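Local coordinates for cystathionine beta-lyase family protein, YNBB B.subtilis ortholog (PDB 3HVY) that carries covalently bound pyridoxal phosphate and probably acts as a carbon-sulfur lyase of the methionine gamma-lyase family, at residues L50-E55 and D80-N85; N85-E90 and G254-G259. All blocks are in the same frame, centred on the assembly; numbering follows the deposited sequence.

Both contacts use helix 74-87 and share Asn85, a ligand of the bound sodium ion. Contact 1 sets this helix against the C-terminal end of the long helix 18-55, its centre about 21 Å from the centre of the chain and beside a second subunit. Contact 2 takes the end of the same helix and the turn after it to strand 255-259 of the seven-stranded sheet, its centre about 15 Å from the chain's centre and touched by no other chain. Each is largely buried with one exposed acidic residue, but contact 1 joins a small apolar patch to a network of amide, carboxylate and waters, whereas contact 2 rests on aromatic, methyl and glycine packing.

Contact 1: L50-E55 and D80-N85; sequences LKAFQE and DRVYAN. With NA (sodium ion), chain X.
Asn85 reaches from helix 74-87 to Glu55, the last residue of helix 18-55, and their side chains cross at about a right angle. Asn85 CG stands anti to its backbone N (chi1 -164°), and the amide beyond it offers ND2 to Glu55 OE1 at 3.0 Å. The bond, nearly straight (171°) and in the amide plane, meets the carboxylate oxygen on its anti side, 21° out of the carboxylate plane. Glu55 is extended beyond CG; its other oxygen, OE2, makes a long, weak ion pair with Lys13 of the second subunit.

Beside this polar pair the segments, their axes 8.9 Å apart at closest, touch through small groups. The Ala52 methyl lies 4.0 Å from Val82 CG1, while Val82 CG2 faces Ala52 O; alanine's single methyl lets the helix backbone come near the branched valine. The same ND2 of Asn85 lies 3.7 Å from Ala52 CA. Phe53 CD1 also meets Val82 CG1 at 4.3 Å, and Leu294 of helix 287-317 packs on both residues. A water links the two helices, donating to Ala52 O and accepting from Asn85 ND2 at 2.7 Å, so ND2 has two acceptors.

Asn85 OD1 and O both bind sodium, OD1 at 2.3 Å. Asparagine suits this place, its amide giving Glu55 a donor and the cation an oxygen. The ion would probably polarise the amide and strengthen ND2 as a donor.

Contact 2: N85-E90 and G254-G259; sequences NIFNTE and GGYIAG. With NA (sodium ion), chain X; EDO (1,2-ethanediol), chain Z.
Thr89 lies over the backbone of Gly259, the last residue of strand 255-259. Its CB is 3.5 Å from Gly259 O. OG1 sits between the backbone N and the carbonyl carbon (chi1 63°), 3.7 Å from Gly259 N and 4.1 Å from Ala258 CB, and hydrogen-bonds to Ser91 O. The other branch, CG2, rests on Gly259 N and CA, 3.6 Å from N. Gly259 suits this place: its backbone angles would drive any side chain into the preceding carbonyl oxygen.

The approach follows a Schellman motif that ends helix 74-87. Asn88 has positive phi, and its OD1 joins Asn85 in binding the sodium ion at 2.3 Å; its ND2 donates to Asp232 and to a 1,2-ethanediol probably from crystallisation. Strand 255-259 runs antiparallel to 91-95, an edge strand within this chain of the mixed sheet of the PLP-dependent aminotransferase clan.

The rings of Phe87 and Tyr256 are nearly parallel, planes at 20°, but displaced to little overlap, centroids 5.3 Å apart; the two side chains cross at about a right angle. Phe87 CZ comes to 3.8 Å from Tyr256 CE2. Tyrosine fits because its ring packs apolar carbon while its OH hydrogen-bonds to Glu223 and Asn219.

Contact 1: L50-E55 and D80-N85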
ATOM      1  N   LEU D  50      16.053  12.518  16.970  1.00 30.17           N
ATOM      2  CA  LEU D  50      16.797  13.016  15.841  1.00 29.08           C
ATOM      3  C   LEU D  50      18.211  12.416  15.850  1.00 29.20           C
ATOM      4  O   LEU D  50      18.728  11.944  14.814  1.00 30.97           O
ATOM      5  CB  LEU D  50      16.865  14.542  15.920  1.00 31.81           C
ATOM      6  CG  LEU D  50      17.671  15.253  14.840  1.00 30.04           C
ATOM      7  CD1 LEU D  50      17.101  14.890  13.437  1.00 29.79           C
ATOM      8  CD2 LEU D  50      17.726  16.783  15.095  1.00 25.92           C
ATOM      9  N   LYS D  51      18.874  12.424  16.995  1.00 31.88           N
ATOM     10  CA  LYS D  51      20.238  11.866  17.042  1.00 30.87           C
ATOM     11  C   LYS D  51      20.264  10.383  16.652  1.00 28.77           C
ATOM     12  O   LYS D  51      21.180   9.922  15.994  1.00 33.45           O
ATOM     13  CB  LYS D  51      20.845  11.971  18.439  1.00 30.91           C
ATOM     14  CG  LYS D  51      21.194  13.354  18.914  1.00 47.38           C
ATOM     15  CD  LYS D  51      22.122  13.307  20.139  1.00 50.48           C
ATOM     16  CE  LYS D  51      21.617  12.407  21.254  1.00 60.23           C
ATOM     17  NZ  LYS D  51      22.495  12.458  22.473  1.00 67.76           N
ATOM     18  N   ALA D  52      19.292   9.618  17.137  1.00 32.52           N
ATOM     19  CA  ALA D  52      19.197   8.190  16.827  1.00 31.69           C
ATOM     20  C   ALA D  52      19.060   7.993  15.272  1.00 33.21           C
ATOM     21  O   ALA D  52      19.750   7.147  14.654  1.00 33.33           O
ATOM     22  CB  ALA D  52      18.040   7.568  17.598  1.00 27.33           C
ATOM     23  N   PHE D  53      18.213   8.798  14.625  1.00 31.05           N
ATOM     24  CA  PHE D  53      18.089   8.731  13.174  1.00 30.02           C
ATOM     25  C   PHE D  53      19.451   8.957  12.482  1.00 32.77           C
ATOM     26  O   PHE D  53      19.877   8.200  11.609  1.00 32.52           O
ATOM     27  CB  PHE D  53      17.102   9.797  12.686  1.00 29.78           C
ATOM     28  CG  PHE D  53      15.647   9.319  12.575  1.00 28.03           C
ATOM     29  CD1 PHE D  53      14.849   9.168  13.695  1.00 35.72           C
ATOM     30  CD2 PHE D  53      15.085   9.076  11.335  1.00 34.68           C
ATOM     31  CE1 PHE D  53      13.537   8.757  13.586  1.00 37.46           C
ATOM     32  CE2 PHE D  53      13.766   8.664  11.195  1.00 32.31           C
ATOM     33  CZ  PHE D  53      12.989   8.485  12.325  1.00 30.35           C
ATOM     34  N   GLN D  54      20.118  10.015  12.909  1.00 28.09           N
ATOM     35  CA  GLN D  54      21.381  10.449  12.303  1.00 29.61           C
ATOM     36  C   GLN D  54      22.495   9.483  12.594  1.00 30.24           C
ATOM     37  O   GLN D  54      23.287   9.206  11.709  1.00 32.72           O
ATOM     38  CB  GLN D  54      21.703  11.855  12.802  1.00 29.80           C
ATOM     39  CG  GLN D  54      20.584  12.849  12.431  1.00 31.88           C
ATOM     40  CD  GLN D  54      21.011  14.273  12.670  1.00 42.50           C
ATOM     41  OE1 GLN D  54      21.818  14.526  13.567  1.00 34.75           O
ATOM     42  NE2 GLN D  54      20.482  15.207  11.884  1.00 32.75           N
ATOM     43  N   GLU D  55      22.509   8.868  13.781  1.00 31.41           N
ATOM     44  CA  GLU D  55      23.540   7.878  14.074  1.00 33.46           C
ATOM     45  C   GLU D  55      23.337   6.582  13.279  1.00 35.70           C
ATOM     46  O   GLU D  55      24.293   5.913  12.965  1.00 31.58           O
ATOM     47  CB  GLU D  55      23.673   7.635  15.573  1.00 35.06           C
ATOM     48  CG  GLU D  55      24.225   8.919  16.297  1.00 38.85           C
ATOM     49  CD  GLU D  55      24.090   8.938  17.824  1.00 44.27           C
ATOM     50  OE1 GLU D  55      23.599   7.954  18.429  1.00 46.04           O
ATOM     51  OE2 GLU D  55      24.488   9.971  18.413  1.00 58.99           O
ATOM     52  N   ASP D  80      14.810  -1.163  13.970  1.00 32.89           N
ATOM     53  CA  ASP D  80      15.214  -1.825  15.220  1.00 29.82           C
ATOM     54  C   ASP D  80      16.445  -1.169  15.874  1.00 31.21           C
ATOM     55  O   ASP D  80      16.479  -0.995  17.084  1.00 30.88           O
ATOM     56  CB  ASP D  80      15.533  -3.281  14.973  1.00 33.89           C
ATOM     57  CG  ASP D  80      14.311  -4.109  14.572  1.00 34.38           C
ATOM     58  OD1 ASP D  80      13.187  -3.606  14.668  1.00 33.83           O
ATOM     59  OD2 ASP D  80      14.495  -5.282  14.111  1.00 29.88           O
ATOM     60  N   ARG D  81      17.483  -0.833  15.084  1.00 32.68           N
ATOM     61  CA  ARG D  81      18.665  -0.191  15.661  1.00 31.41           C
ATOM     62  C   ARG D  81      18.345   1.204  16.198  1.00 33.31           C
ATOM     63  O   ARG D  81      18.826   1.597  17.265  1.00 29.72           O
ATOM     64  CB  ARG D  81      19.792  -0.135  14.659  1.00 32.55           C
ATOM     65  CG  ARG D  81      20.409  -1.501  14.432  1.00 37.49           C
ATOM     66  CD  ARG D  81      21.709  -1.418  13.630  1.00 42.26           C
ATOM     67  NE  ARG D  81      21.441  -1.227  12.209  1.00 48.02           N
ATOM     68  CZ  ARG D  81      21.148  -2.216  11.351  1.00 53.30           C
ATOM     69  NH1 ARG D  81      21.146  -3.493  11.713  1.00 51.51           N
ATOM     70  NH2 ARG D  81      20.899  -1.929  10.093  1.00 47.45           N
ATOM     71  N   VAL D  82      17.478   1.937  15.500  1.00 31.83           N
ATOM     72  CA  VAL D  82      17.088   3.290  15.961  1.00 28.18           C
ATOM     73  C   VAL D  82      16.357   3.206  17.326  1.00 31.26           C
ATOM     74  O   VAL D  82      16.689   3.943  18.255  1.00 28.39           O
ATOM     75  CB  VAL D  82      16.250   4.033  14.874  1.00 31.40           C
ATOM     76  CG1 VAL D  82      15.582   5.287  15.448  1.00 32.60           C
ATOM     77  CG2 VAL D  82      17.183   4.377  13.631  1.00 27.42           C
ATOM     78  N   TYR D  83      15.387   2.294  17.448  1.00 27.38           N
ATOM     79  CA  TYR D  83      14.684   2.124  18.687  1.00 29.11           C
ATOM     80  C   TYR D  83      15.646   1.679  19.808  1.00 27.99           C
ATOM     81  O   TYR D  83      15.550   2.169  20.932  1.00 29.28           O
ATOM     82  CB  TYR D  83      13.598   1.079  18.564  1.00 30.05           C
ATOM     83  CG  TYR D  83      12.199   1.538  18.210  1.00 31.31           C
ATOM     84  CD1 TYR D  83      11.925   2.197  17.034  1.00 29.78           C
ATOM     85  CD2 TYR D  83      11.107   1.184  19.032  1.00 30.36           C
ATOM     86  CE1 TYR D  83      10.565   2.529  16.683  1.00 28.56           C
ATOM     87  CE2 TYR D  83       9.810   1.513  18.702  1.00 29.40           C
ATOM     88  CZ  TYR D  83       9.541   2.222  17.553  1.00 27.67           C
ATOM     89  OH  TYR D  83       8.210   2.537  17.242  1.00 34.51           O
ATOM     90  N   ALA D  84      16.520   0.716  19.535  1.00 28.73           N
ATOM     91  CA  ALA D  84      17.496   0.262  20.564  1.00 28.27           C
ATOM     92  C   ALA D  84      18.333   1.472  21.074  1.00 30.94           C
ATOM     93  O   ALA D  84      18.596   1.651  22.288  1.00 30.99           O
ATOM     94  CB  ALA D  84      18.400  -0.816  19.998  1.00 26.04           C
ATOM     95  N   ASN D  85      18.724   2.323  20.150  1.00 30.43           N
ATOM     96  CA  ASN D  85      19.475   3.531  20.516  1.00 31.48           C
ATOM     97  C   ASN D  85      18.619   4.459  21.411  1.00 32.20           C
ATOM     98  O   ASN D  85      19.059   4.908  22.487  1.00 31.61           O
ATOM     99  CB  ASN D  85      19.866   4.268  19.256  1.00 33.96           C
ATOM    100  CG  ASN D  85      20.960   5.306  19.488  1.00 39.38           C
ATOM    101  OD1 ASN D  85      21.341   5.600  20.635  1.00 41.26           O
ATOM    102  ND2 ASN D  85      21.511   5.830  18.393  1.00 34.32           N
TER
HETATM  103 NA    NA X 427      21.216   5.662  22.948  1.00 37.09          NA
HETATM  104  O   HOH W   1      20.513   4.918  16.098  1.00 29.18           O
HETATM  105  O   HOH W   2      21.910   8.900  20.689  1.00 49.82           O
HETATM  106  O   HOH W   3      23.188   6.996  23.277  1.00 47.75           O
HETATM  107  O   HOH W   4      22.424   3.311  22.764  1.00 44.30           O

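Contact 2: N85-E90 and G254-G259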
ATOM      1  N   ASN D  85      18.724   2.323  20.150  1.00 30.43           N
ATOM      2  CA  ASN D  85      19.475   3.531  20.516  1.00 31.48           C
ATOM      3  C   ASN D  85      18.619   4.459  21.411  1.00 32.20           C
ATOM      4  O   ASN D  85      19.059   4.908  22.487  1.00 31.61           O
ATOM      5  CB  ASN D  85      19.866   4.268  19.256  1.00 33.96           C
ATOM      6  CG  ASN D  85      20.960   5.306  19.488  1.00 39.38           C
ATOM      7  OD1 ASN D  85      21.341   5.600  20.635  1.00 41.26           O
ATOM      8  ND2 ASN D  85      21.511   5.830  18.393  1.00 34.32           N
ATOM      9  N   ILE D  86      17.379   4.709  21.010  1.00 28.47           N
ATOM     10  CA  ILE D  86      16.498   5.608  21.762  1.00 29.31           C
ATOM     11  C   ILE D  86      16.265   5.092  23.186  1.00 29.36           C
ATOM     12  O   ILE D  86      16.324   5.846  24.173  1.00 27.11           O
ATOM     13  CB  ILE D  86      15.143   5.804  21.044  1.00 27.15           C
ATOM     14  CG1 ILE D  86      15.376   6.617  19.771  1.00 30.50           C
ATOM     15  CG2 ILE D  86      14.104   6.481  21.978  1.00 27.25           C
ATOM     16  CD1 ILE D  86      14.179   6.593  18.753  1.00 24.08           C
ATOM     17  N   PHE D  87      16.023   3.795  23.290  1.00 29.21           N
ATOM     18  CA  PHE D  87      15.732   3.185  24.577  1.00 29.35           C
ATOM     19  C   PHE D  87      16.981   2.812  25.386  1.00 29.90           C
ATOM     20  O   PHE D  87      16.883   2.348  26.511  1.00 31.95           O
ATOM     21  CB  PHE D  87      14.846   1.946  24.374  1.00 29.13           C
ATOM     22  CG  PHE D  87      13.404   2.275  24.101  1.00 33.56           C
ATOM     23  CD1 PHE D  87      12.587   2.721  25.117  1.00 30.91           C
ATOM     24  CD2 PHE D  87      12.867   2.146  22.832  1.00 34.99           C
ATOM     25  CE1 PHE D  87      11.228   3.020  24.886  1.00 30.51           C
ATOM     26  CE2 PHE D  87      11.552   2.444  22.582  1.00 38.57           C
ATOM     27  CZ  PHE D  87      10.712   2.873  23.619  1.00 34.38           C
ATOM     28  N   ASN D  88      18.140   2.992  24.776  1.00 25.65           N
ATOM     29  CA  ASN D  88      19.432   2.613  25.361  1.00 28.15           C
ATOM     30  C   ASN D  88      19.496   1.142  25.744  1.00 30.26           C
ATOM     31  O   ASN D  88      19.947   0.791  26.846  1.00 28.78           O
ATOM     32  CB  ASN D  88      19.778   3.553  26.521  1.00 27.81           C
ATOM     33  CG  ASN D  88      19.986   4.970  26.049  1.00 33.09           C
ATOM     34  OD1 ASN D  88      20.766   5.200  25.132  1.00 33.45           O
ATOM     35  ND2 ASN D  88      19.300   5.926  26.665  1.00 31.48           N
ATOM     36  N   THR D  89      19.055   0.296  24.807  1.00 28.55           N
ATOM     37  CA  THR D  89      19.049  -1.153  24.979  1.00 31.15           C
ATOM     38  C   THR D  89      20.022  -1.784  23.978  1.00 31.21           C
ATOM     39  O   THR D  89      20.420  -1.144  23.000  1.00 28.81           O
ATOM     40  CB  THR D  89      17.650  -1.740  24.715  1.00 31.06           C
ATOM     41  OG1 THR D  89      17.252  -1.513  23.340  1.00 27.46           O
ATOM     42  CG2 THR D  89      16.657  -1.182  25.678  1.00 26.05           C
ATOM     43  N   GLU D  90      20.421  -3.015  24.229  1.00 31.58           N
ATOM     44  CA  GLU D  90      21.229  -3.764  23.254  1.00 30.56           C
ATOM     45  C   GLU D  90      20.448  -4.008  21.963  1.00 30.79           C
ATOM     46  O   GLU D  90      20.985  -3.892  20.882  1.00 33.55           O
ATOM     47  CB  GLU D  90      21.624  -5.124  23.804  1.00 28.05           C
ATOM     48  CG  GLU D  90      22.595  -5.046  24.949  1.00 30.23           C
ATOM     49  CD  GLU D  90      22.830  -6.392  25.617  1.00 34.33           C
ATOM     50  OE1 GLU D  90      22.173  -7.406  25.305  1.00 33.77           O
ATOM     51  OE2 GLU D  90      23.714  -6.424  26.465  1.00 35.13           O
ATOM     52  N   GLY D 254       0.899  -2.648  14.775  1.00 32.44           N
ATOM     53  CA  GLY D 254       2.220  -3.155  15.196  1.00 32.53           C
ATOM     54  C   GLY D 254       2.591  -2.929  16.650  1.00 33.65           C
ATOM     55  O   GLY D 254       1.791  -2.454  17.459  1.00 31.88           O
ATOM     56  N   GLY D 255       3.817  -3.326  16.977  1.00 35.59           N
ATOM     57  CA  GLY D 255       4.294  -3.324  18.356  1.00 32.91           C
ATOM     58  C   GLY D 255       5.816  -3.364  18.377  1.00 32.14           C
ATOM     59  O   GLY D 255       6.458  -3.544  17.332  1.00 29.35           O
ATOM     60  N   TYR D 256       6.379  -3.209  19.577  1.00 31.41           N
ATOM     61  CA  TYR D 256       7.798  -3.254  19.757  1.00 30.11           C
ATOM     62  C   TYR D 256       8.147  -4.036  21.029  1.00 31.50           C
ATOM     63  O   TYR D 256       7.344  -4.129  21.963  1.00 27.54           O
ATOM     64  CB  TYR D 256       8.404  -1.846  19.766  1.00 30.84           C
ATOM     65  CG  TYR D 256       8.134  -1.049  21.035  1.00 29.57           C
ATOM     66  CD1 TYR D 256       7.002  -0.252  21.147  1.00 28.22           C
ATOM     67  CD2 TYR D 256       9.021  -1.115  22.125  1.00 33.69           C
ATOM     68  CE1 TYR D 256       6.741   0.443  22.326  1.00 26.57           C
ATOM     69  CE2 TYR D 256       8.754  -0.422  23.309  1.00 33.10           C
ATOM     70  CZ  TYR D 256       7.621   0.367  23.392  1.00 30.80           C
ATOM     71  OH  TYR D 256       7.312   1.084  24.533  1.00 29.41           O
ATOM     72  N   ILE D 257       9.334  -4.635  20.994  1.00 29.83           N
ATOM     73  CA  ILE D 257       9.984  -5.233  22.134  1.00 29.04           C
ATOM     74  C   ILE D 257      11.410  -4.711  22.138  1.00 29.65           C
ATOM     75  O   ILE D 257      12.025  -4.622  21.097  1.00 31.93           O
ATOM     76  CB  ILE D 257       9.988  -6.754  22.086  1.00 30.37           C
ATOM     77  CG1 ILE D 257       8.575  -7.264  22.085  1.00 31.18           C
ATOM     78  CG2 ILE D 257      10.863  -7.330  23.311  1.00 28.24           C
ATOM     79  CD1 ILE D 257       8.427  -8.784  22.004  1.00 27.77           C
ATOM     80  N   ALA D 258      11.906  -4.301  23.299  1.00 30.58           N
ATOM     81  CA  ALA D 258      13.236  -3.717  23.420  1.00 29.20           C
ATOM     82  C   ALA D 258      13.873  -4.151  24.727  1.00 31.05           C
ATOM     83  O   ALA D 258      13.213  -4.306  25.757  1.00 30.21           O
ATOM     84  CB  ALA D 258      13.203  -2.199  23.362  1.00 30.21           C
ATOM     85  N   GLY D 259      15.185  -4.312  24.682  1.00 30.24           N
ATOM     86  CA  GLY D 259      15.933  -4.765  25.853  1.00 28.79           C
ATOM     87  C   GLY D 259      17.241  -5.466  25.532  1.00 26.76           C
ATOM     88  O   GLY D 259      17.861  -5.244  24.486  1.00 26.80           O
TER
HETATM   89 NA    NA X 427      21.216   5.662  22.948  1.00 37.09          NA
HETATM   90  C1  EDO Z 429      18.110   9.760  27.468  1.00 42.24           C
HETATM   91  O1  EDO Z 429      18.734   8.959  26.425  1.00 63.92           O
HETATM   92  C2  EDO Z 429      17.768   9.026  28.749  1.00 51.03           C
HETATM   93  O2  EDO Z 429      18.836   9.173  29.714  1.00 51.11           O
HETATM   94  O   HOH W   3      23.188   6.996  23.277  1.00 47.75           O
HETATM   95  O   HOH W   4      22.424   3.311  22.764  1.00 44.30           O